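Local coordinates for protein lovastatin nonaketide synthase mokA (Monascus pilosus, PDB 6AD3) that catalyses, as a multidomain polyketide synthase, the iterative assembly of the lovastatin nonaketide, this chain being its condensation domain, at residues N297-H302 / K485-V490. The protein carries 1 engineered substitution. Sequence-based numbering, arbitrary orientation.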
ATOM      1  N   ASN A 297      16.801  -3.245  12.070  1.00 24.85           N
ATOM      2  CA  ASN A 297      15.593  -3.698  12.749  1.00 25.17           C
ATOM      3  C   ASN A 297      14.612  -4.428  11.808  1.00 20.81           C
ATOM      4  O   ASN A 297      13.444  -4.514  12.117  1.00 18.90           O
ATOM      5  CB  ASN A 297      14.850  -2.491  13.361  1.00 31.72           C
ATOM      6  CG  ASN A 297      15.133  -2.299  14.845  1.00 53.60           C
ATOM      7  OD1 ASN A 297      16.127  -1.666  15.230  1.00 58.93           O
ATOM      8  ND2 ASN A 297      14.198  -2.741  15.682  1.00 53.29           N
ATOM      9  N   SER A 298      15.100  -4.980  10.697  1.00 21.24           N
ATOM     10  CA  SER A 298      14.235  -5.676   9.740  1.00 20.42           C
ATOM     11  C   SER A 298      12.994  -4.817   9.405  1.00 17.57           C
ATOM     12  O   SER A 298      11.928  -5.353   9.131  1.00 17.98           O
ATOM     13  CB  SER A 298      13.845  -7.056  10.261  1.00 23.70           C
ATOM     14  OG  SER A 298      15.012  -7.865  10.335  1.00 23.22           O
ATOM     15  N   TRP A 299      13.234  -3.513   9.249  1.00 18.10           N
ATOM     16  CA  TRP A 299      12.222  -2.550   8.782  1.00 17.08           C
ATOM     17  C   TRP A 299      11.017  -2.533   9.708  1.00 16.74           C
ATOM     18  O   TRP A 299       9.955  -2.019   9.333  1.00 16.78           O
ATOM     19  CB  TRP A 299      11.761  -2.891   7.372  1.00 15.57           C
ATOM     20  CG  TRP A 299      12.779  -2.791   6.343  1.00 15.62           C
ATOM     21  CD1 TRP A 299      14.018  -2.218   6.445  1.00 22.56           C
ATOM     22  CD2 TRP A 299      12.660  -3.252   5.008  1.00 15.61           C
ATOM     23  NE1 TRP A 299      14.724  -2.425   5.286  1.00 18.09           N
ATOM     24  CE2 TRP A 299      13.900  -3.079   4.394  1.00 18.35           C
ATOM     25  CE3 TRP A 299      11.613  -3.852   4.278  1.00 15.46           C
ATOM     26  CZ2 TRP A 299      14.122  -3.427   3.072  1.00 18.64           C
ATOM     27  CZ3 TRP A 299      11.835  -4.213   2.986  1.00 16.18           C
ATOM     28  CH2 TRP A 299      13.091  -4.021   2.393  1.00 15.93           C
ATOM     29  N   LYS A 300      11.236  -2.822  10.987  1.00 15.26           N
ATOM     30  CA  LYS A 300      10.177  -2.651  11.954  1.00 17.88           C
ATOM     31  C   LYS A 300       9.764  -1.192  12.049  1.00 15.73           C
ATOM     32  O   LYS A 300      10.626  -0.303  11.998  1.00 16.71           O
ATOM     33  CB  LYS A 300      10.617  -3.147  13.348  1.00 19.50           C
ATOM     34  CG  LYS A 300       9.527  -2.969  14.389  1.00 25.15           C
ATOM     35  CD  LYS A 300       9.897  -3.617  15.702  1.00 37.64           C
ATOM     36  CE  LYS A 300      10.874  -2.760  16.489  1.00 47.65           C
ATOM     37  NZ  LYS A 300      10.303  -2.294  17.788  1.00 61.51           N
ATOM     38  N   GLN A 301       8.450  -0.941  12.113  1.00 14.72           N
ATOM     39  CA  GLN A 301       7.905   0.420  12.141  1.00 16.47           C
ATOM     40  C   GLN A 301       7.103   0.690  13.398  1.00 18.86           C
ATOM     41  O   GLN A 301       6.493  -0.231  13.978  1.00 18.48           O
ATOM     42  CB  GLN A 301       7.015   0.712  10.899  1.00 14.99           C
ATOM     43  CG  GLN A 301       7.793   0.698   9.583  1.00 14.99           C
ATOM     44  CD  GLN A 301       6.915   0.545   8.338  1.00 14.37           C
ATOM     45  OE1 GLN A 301       6.832   1.475   7.474  1.00 17.40           O
ATOM     46  NE2 GLN A 301       6.151  -0.519   8.308  1.00 13.40           N
ATOM     47  N   HIS A 302       7.264   1.896  13.928  1.00 17.05           N
ATOM     48  CA  HIS A 302       6.345   2.420  14.940  1.00 18.28           C
ATOM     49  C   HIS A 302       5.241   3.179  14.230  1.00 17.05           C
ATOM     50  O   HIS A 302       5.494   3.795  13.207  1.00 16.34           O
ATOM     51  CB  HIS A 302       7.059   3.364  15.887  1.00 19.06           C
ATOM     52  CG  HIS A 302       8.270   2.772  16.544  1.00 18.09           C
ATOM     53  ND1 HIS A 302       8.218   1.609  17.278  1.00 20.76           N
ATOM     54  CD2 HIS A 302       9.516   3.267  16.708  1.00 23.24           C
ATOM     55  CE1 HIS A 302       9.397   1.382  17.822  1.00 20.75           C
ATOM     56  NE2 HIS A 302      10.211   2.369  17.479  1.00 22.14           N
ATOM     57  N   LYS A 485       3.660   5.894   9.879  1.00 13.67           N
ATOM     58  CA  LYS A 485       4.618   4.845  10.220  1.00 13.77           C
ATOM     59  C   LYS A 485       6.013   5.409  10.074  1.00 14.20           C
ATOM     60  O   LYS A 485       6.334   5.996   9.042  1.00 14.62           O
ATOM     61  CB  LYS A 485       4.466   3.643   9.284  1.00 14.76           C
ATOM     62  CG  LYS A 485       3.055   3.016   9.276  1.00 14.39           C
ATOM     63  CD  LYS A 485       2.951   1.866   8.255  1.00 14.74           C
ATOM     64  CE  LYS A 485       1.622   1.113   8.344  1.00 14.51           C
ATOM     65  NZ  LYS A 485       1.461   0.154   7.207  1.00 13.71           N
ATOM     66  N   LEU A 486       6.841   5.190  11.095  1.00 13.17           N
ATOM     67  CA  LEU A 486       8.257   5.592  11.091  1.00 14.90           C
ATOM     68  C   LEU A 486       9.161   4.384  11.359  1.00 13.80           C
ATOM     69  O   LEU A 486       8.790   3.460  12.109  1.00 15.40           O
ATOM     70  CB  LEU A 486       8.502   6.666  12.143  1.00 14.62           C
ATOM     71  CG  LEU A 486       7.623   7.898  12.081  1.00 15.60           C
ATOM     72  CD1 LEU A 486       7.945   8.833  13.253  1.00 18.58           C
ATOM     73  CD2 LEU A 486       7.856   8.624  10.741  1.00 18.60           C
ATOM     74  N   GLN A 487      10.313   4.341  10.690  1.00 14.79           N
ATOM     75  CA  GLN A 487      11.253   3.249  10.902  1.00 15.46           C
ATOM     76  C   GLN A 487      11.783   3.306  12.348  1.00 16.66           C
ATOM     77  O   GLN A 487      12.310   4.344  12.773  1.00 16.24           O
ATOM     78  CB  GLN A 487      12.440   3.363   9.938  1.00 17.27           C
ATOM     79  CG  GLN A 487      12.127   3.076   8.495  1.00 15.65           C
ATOM     80  CD  GLN A 487      11.783   1.612   8.224  1.00 16.56           C
ATOM     81  OE1 GLN A 487      10.836   1.308   7.460  1.00 19.14           O
ATOM     82  NE2 GLN A 487      12.543   0.705   8.824  1.00 15.20           N
ATOM     83  N   SER A 488      11.704   2.184  13.058  1.00 17.21           N
ATOM     84  CA  SER A 488      12.255   2.074  14.434  1.00 17.86           C
ATOM     85  C   SER A 488      13.785   2.192  14.395  1.00 19.64           C
ATOM     86  O   SER A 488      14.406   2.565  15.383  1.00 21.20           O
ATOM     87  CB  SER A 488      11.821   0.739  15.063  1.00 19.88           C
ATOM     88  OG  SER A 488      12.431  -0.343  14.384  1.00 20.37           O
ATOM     89  N   SER A 489      14.378   1.985  13.231  1.00 19.13           N
ATOM     90  CA  SER A 489      15.837   2.096  13.087  1.00 20.50           C
ATOM     91  C   SER A 489      16.315   3.517  13.255  1.00 21.50           C
ATOM     92  O   SER A 489      17.481   3.756  13.534  1.00 21.03           O
ATOM     93  CB  SER A 489      16.276   1.543  11.721  1.00 22.14           C
ATOM     94  OG  SER A 489      15.710   2.288  10.662  1.00 19.97           O
ATOM     95  N   VAL A 490      15.404   4.462  13.099  1.00 18.60           N
ATOM     96  CA  VAL A 490      15.739   5.878  13.110  1.00 21.05           C
ATOM     97  C   VAL A 490      14.978   6.605  14.215  1.00 22.70           C
ATOM     98  O   VAL A 490      15.447   7.636  14.695  1.00 22.41           O
ATOM     99  CB  VAL A 490      15.353   6.545  11.763  1.00 21.71           C
ATOM    100  CG1 VAL A 490      15.692   8.027  11.784  1.00 26.66           C
ATOM    101  CG2 VAL A 490      16.074   5.865  10.619  1.00 25.29           C
TER
HETATM  102  O   HOH W   1      13.344  -0.042  11.271  1.00 20.07           O
HETATM  103  O   HOH W   2       4.088  -1.037   6.671  1.00 14.85           O
HETATM  104  O   HOH W   3      12.896   2.554  18.190  1.00 26.08           O
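One face of the His302 imidazole is covered by CB of Ser488, 3.8 Å from the ring centroid, in a CH-pi contact; at the ring edge, in plane, a water bonded to NE2 also donates to Ser488 O. CG of His302 stands anti to its carbonyl carbon (chi1 -55°), which swings the ring over Ser488. The Ser488 hydroxyl turns the other way, toward Lys300: OG donates to Lys300 O (3.0 Å) from above the carbonyl plane, while Ser488 N reaches the same oxygen at 2.9 Å in a nearly straight bond. A second water donates to Lys300 O and accepts from Ser489 N, so three donors grip this carbonyl. Next to it, His302 and Leu486 form an antiparallel hydrogen-bonded pair, His302 N to Leu486 O at 2.8 Å and Leu486 N to His302 O at 2.9 Å. Gln301 slants across the Lys485 chain, and a water joins its NE2 to Lys485 NZ, which is salt-bridged to Glu471. A type I' turn, Asn297 to Lys300, leads into strand 301-307, an outermost strand of the six-stranded mixed sheet. Strand 481-487 separates it from strand 468-473, and helix 495-512 packs on His302 and Leu486 through Pro496.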